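Local coordinates for glycoside hydrolase family 81 (Clostridium thermocellum, PDB 6FOP), which probably hydrolyses beta-1,3-glucans such as laminarin as a family 81 endoglucanase of the cellulosome, at residues Gly444-Ala455 / Ala500-Gly508. Sequence-based numbering, arbitrary orientation.
Sequences GAMVELLIKDIA and AWQAIILWG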
loop_
_atom_site.group_PDB
_atom_site.type_symbol
_atom_site.label_atom_id
_atom_site.label_comp_id
_atom_site.label_asym_id
_atom_site.label_seq_id
_atom_site.Cartn_x
_atom_site.Cartn_y
_atom_site.Cartn_z
ATOM N N GLY A 444 -18.673 16.036 -7.304
ATOM C CA GLY A 444 -18.381 14.914 -6.428
ATOM C C GLY A 444 -18.419 13.559 -7.115
ATOM O O GLY A 444 -17.685 12.643 -6.709
ATOM N N ALA A 445 -19.227 13.426 -8.173
ATOM C CA ALA A 445 -19.273 12.131 -8.877
ATOM C C ALA A 445 -17.939 11.779 -9.568
ATOM O O ALA A 445 -17.433 10.639 -9.455
ATOM C CB ALA A 445 -20.440 12.102 -9.850
ATOM N N MET A 446 -17.317 12.757 -10.230
ATOM C CA MET A 446 -16.008 12.506 -10.818
ATOM C C MET A 446 -14.926 12.296 -9.752
ATOM O O MET A 446 -14.059 11.402 -9.903
ATOM C CB MET A 446 -15.607 13.606 -11.808
ATOM C CG MET A 446 -16.302 13.551 -13.159
ATOM S SD MET A 446 -15.952 12.032 -14.085
ATOM C CE MET A 446 -14.222 12.359 -14.525
ATOM N N VAL A 447 -14.977 13.063 -8.658
ATOM C CA VAL A 447 -14.040 12.841 -7.563
ATOM C C VAL A 447 -14.112 11.391 -7.088
ATOM O O VAL A 447 -13.086 10.706 -6.889
ATOM C CB VAL A 447 -14.285 13.807 -6.389
ATOM C CG1 VAL A 447 -13.426 13.456 -5.173
ATOM C CG2 VAL A 447 -14.006 15.251 -6.815
ATOM N N GLU A 448 -15.334 10.894 -6.942
ATOM C CA GLU A 448 -15.487 9.555 -6.387
ATOM C C GLU A 448 -15.056 8.483 -7.389
ATOM O O GLU A 448 -14.616 7.423 -6.968
ATOM C CB GLU A 448 -16.882 9.391 -5.754
ATOM C CG GLU A 448 -16.920 10.225 -4.473
ATOM C CD GLU A 448 -18.260 10.382 -3.800
ATOM O OE1 GLU A 448 -19.269 9.734 -4.189
ATOM O OE2 GLU A 448 -18.279 11.177 -2.856
ATOM N N LEU A 449 -15.095 8.780 -8.691
ATOM C CA LEU A 449 -14.523 7.853 -9.679
ATOM C C LEU A 449 -12.986 7.731 -9.555
ATOM O O LEU A 449 -12.425 6.641 -9.706
ATOM C CB LEU A 449 -14.931 8.214 -11.104
ATOM C CG LEU A 449 -16.379 7.968 -11.533
ATOM C CD1 LEU A 449 -16.472 8.212 -13.031
ATOM C CD2 LEU A 449 -16.835 6.559 -11.276
ATOM N N LEU A 450 -12.295 8.838 -9.243
ATOM C CA LEU A 450 -10.842 8.765 -8.970
ATOM C C LEU A 450 -10.591 7.926 -7.728
ATOM O O LEU A 450 -9.655 7.114 -7.708
ATOM C CB LEU A 450 -10.182 10.155 -8.797
ATOM C CG LEU A 450 -9.715 10.821 -10.077
ATOM C CD1 LEU A 450 -10.826 11.142 -11.034
ATOM C CD2 LEU A 450 -8.910 12.080 -9.738
ATOM N N ILE A 451 -11.412 8.107 -6.691
ATOM C CA ILE A 451 -11.286 7.278 -5.494
ATOM C C ILE A 451 -11.467 5.790 -5.856
ATOM O O ILE A 451 -10.667 4.946 -5.431
ATOM C CB ILE A 451 -12.276 7.674 -4.375
ATOM C CG1 ILE A 451 -12.043 9.142 -3.962
ATOM C CG2 ILE A 451 -12.137 6.721 -3.171
ATOM C CD1 ILE A 451 -13.018 9.655 -2.927
ATOM N N LYS A 452 -12.486 5.489 -6.655
ATOM C CA LYS A 452 -12.752 4.114 -7.051
ATOM C C LYS A 452 -11.658 3.550 -7.922
ATOM O O LYS A 452 -11.358 2.346 -7.822
ATOM C CB LYS A 452 -14.130 3.939 -7.720
ATOM C CG LYS A 452 -15.275 4.070 -6.760
ATOM C CD LYS A 452 -16.612 4.014 -7.483
ATOM C CE LYS A 452 -17.756 3.764 -6.521
ATOM N NZ LYS A 452 -17.825 2.341 -6.124
ATOM N N ASP A 453 -11.033 4.342 -8.787
ATOM C CA ASP A 453 -9.950 3.790 -9.561
ATOM C C ASP A 453 -8.814 3.278 -8.662
ATOM O O ASP A 453 -8.269 2.210 -8.926
ATOM C CB ASP A 453 -9.388 4.789 -10.575
ATOM C CG ASP A 453 -8.279 4.182 -11.415
ATOM O OD1 ASP A 453 -8.586 3.323 -12.295
ATOM O OD2 ASP A 453 -7.108 4.536 -11.174
ATOM N N ILE A 454 -8.459 4.024 -7.601
ATOM C CA ILE A 454 -7.306 3.653 -6.787
ATOM C C ILE A 454 -7.638 2.826 -5.558
ATOM O O ILE A 454 -6.767 2.112 -5.061
ATOM C CB ILE A 454 -6.481 4.879 -6.372
ATOM C CG1 ILE A 454 -7.235 5.818 -5.397
ATOM C CG2 ILE A 454 -6.009 5.602 -7.637
ATOM C CD1 ILE A 454 -6.384 6.979 -4.897
ATOM N N ALA A 455 -8.890 2.874 -5.116
ATOM C CA ALA A 455 -9.305 2.378 -3.801
ATOM C C ALA A 455 -10.812 2.069 -3.761
ATOM O O ALA A 455 -11.487 2.387 -2.806
ATOM C CB ALA A 455 -8.909 3.356 -2.711
ATOM N N ALA A 500 -2.723 10.148 -0.711
ATOM C CA ALA A 500 -4.038 9.789 -1.254
ATOM C C ALA A 500 -4.994 9.388 -0.139
ATOM O O ALA A 500 -6.172 9.752 -0.136
ATOM C CB ALA A 500 -3.916 8.673 -2.266
ATOM N N TRP A 501 -4.502 8.627 0.826
ATOM C CA TRP A 501 -5.362 8.119 1.869
ATOM C C TRP A 501 -5.875 9.207 2.787
ATOM O O TRP A 501 -7.083 9.250 3.104
ATOM C CB TRP A 501 -4.684 7.007 2.654
ATOM C CG TRP A 501 -4.117 5.887 1.840
ATOM C CD1 TRP A 501 -3.086 5.108 2.225
ATOM C CD2 TRP A 501 -4.483 5.432 0.506
ATOM N NE1 TRP A 501 -2.820 4.156 1.274
ATOM C CE2 TRP A 501 -3.640 4.336 0.200
ATOM C CE3 TRP A 501 -5.422 5.832 -0.447
ATOM C CZ2 TRP A 501 -3.721 3.642 -1.010
ATOM C CZ3 TRP A 501 -5.504 5.131 -1.655
ATOM C CH2 TRP A 501 -4.664 4.045 -1.919
ATOM N N GLN A 502 -4.996 10.134 3.164
ATOM C CA GLN A 502 -5.459 11.290 3.972
ATOM C C GLN A 502 -6.477 12.127 3.226
ATOM O O GLN A 502 -7.430 12.620 3.812
ATOM C CB GLN A 502 -4.291 12.110 4.524
ATOM C CG GLN A 502 -3.489 12.914 3.499
ATOM C CD GLN A 502 -4.002 14.310 3.274
ATOM O OE1 GLN A 502 -4.585 14.931 4.158
ATOM N NE2 GLN A 502 -3.732 14.825 2.082
ATOM N N ALA A 503 -6.265 12.295 1.925
ATOM C CA ALA A 503 -7.230 13.038 1.132
ATOM C C ALA A 503 -8.600 12.365 1.136
ATOM O O ALA A 503 -9.621 13.051 1.155
ATOM C CB ALA A 503 -6.734 13.203 -0.299
ATOM N N ILE A 504 -8.629 11.023 1.073
ATOM C CA ILE A 504 -9.887 10.274 1.153
ATOM C C ILE A 504 -10.583 10.490 2.503
ATOM O O ILE A 504 -11.810 10.683 2.567
ATOM C CB ILE A 504 -9.646 8.789 0.849
ATOM C CG1 ILE A 504 -9.280 8.616 -0.628
ATOM C CG2 ILE A 504 -10.891 7.977 1.137
ATOM C CD1 ILE A 504 -8.905 7.209 -1.016
ATOM N N ILE A 505 -9.815 10.502 3.584
ATOM C CA ILE A 505 -10.392 10.803 4.905
ATOM C C ILE A 505 -11.077 12.174 4.874
ATOM O O ILE A 505 -12.241 12.338 5.281
ATOM C CB ILE A 505 -9.340 10.793 6.033
ATOM C CG1 ILE A 505 -8.689 9.410 6.180
ATOM C CG2 ILE A 505 -9.941 11.249 7.359
ATOM C CD1 ILE A 505 -7.554 9.350 7.177
ATOM N N LEU A 506 -10.332 13.171 4.387
ATOM C CA LEU A 506 -10.873 14.531 4.355
ATOM C C LEU A 506 -12.080 14.641 3.462
ATOM O O LEU A 506 -13.061 15.299 3.839
ATOM C CB LEU A 506 -9.815 15.536 3.911
ATOM C CG LEU A 506 -8.577 15.761 4.775
ATOM C CD1 LEU A 506 -7.602 16.757 4.131
ATOM C CD2 LEU A 506 -8.985 16.197 6.184
ATOM N N TRP A 507 -12.042 14.016 2.284
ATOM C CA TRP A 507 -13.204 14.039 1.399
ATOM C C TRP A 507 -14.436 13.424 2.037
ATOM O O TRP A 507 -15.522 13.978 1.997
ATOM C CB TRP A 507 -12.870 13.303 0.091
ATOM C CG TRP A 507 -14.027 13.230 -0.831
ATOM C CD1 TRP A 507 -14.900 12.186 -0.971
ATOM C CD2 TRP A 507 -14.496 14.251 -1.716
ATOM N NE1 TRP A 507 -15.877 12.496 -1.882
ATOM C CE2 TRP A 507 -15.663 13.759 -2.345
ATOM C CE3 TRP A 507 -14.053 15.544 -2.036
ATOM C CZ2 TRP A 507 -16.365 14.493 -3.306
ATOM C CZ3 TRP A 507 -14.757 16.267 -2.965
ATOM C CH2 TRP A 507 -15.904 15.742 -3.590
ATOM N N GLY A 508 -14.266 12.251 2.622
ATOM C CA GLY A 508 -15.366 11.573 3.263
ATOM C C GLY A 508 -15.959 12.363 4.402
ATOM O O GLY A 508 -17.168 12.520 4.502
#
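Trp507 lays one face of its indole over Val447, whose CG1 stands 3.5 Å from the centroid of the six-membered ring and 5° off its normal, a CH-pi contact. The indole is a knob in a hole formed by Gly444, Val447, Glu448 and Ile451, the main interlock between two buried helices of the helical C-terminal domain, which belongs to the six-hairpin clan. Their axes, roughly antiparallel at 140°, come no closer than 11.7 Å, a wide spacing bridged by large side chains. A chi1 of 177° places CG of Trp507 opposite its own amide nitrogen and carries the indole across this gap. Gly444 meets the edge of the ring through its CA, 3.7 Å from Trp507 CZ2, while Ile451 CD1 approaches Trp507 CD1 obliquely.

Farther along, Ile451 CG2 packs on Ile504 CD1 at 3.9 Å. Near the C-terminal end of 444-455, Ile454 CD1 touches both Ala500 CB and Trp501 CZ3, the latter at 3.8 Å, and Ala455 CB also reaches Trp501 CZ3. Although the CB of Trp501 points away from the other helix, its six-membered ring swings back to make these contacts, and its NE1 bonds to Glu527 of helix 514-534. That helix and helix 416-433 pack against the pair.

In the conformer described, both carboxylate oxygens of Glu448 have partners: OE1 forms a salt bridge with Arg440, and OE2 accepts the indole N-H. The carboxylate stands nearly upright to the indole, yet OE2 lies in the ring plane and offers its anti lone pair to Trp507 NE1 at 2.9 Å.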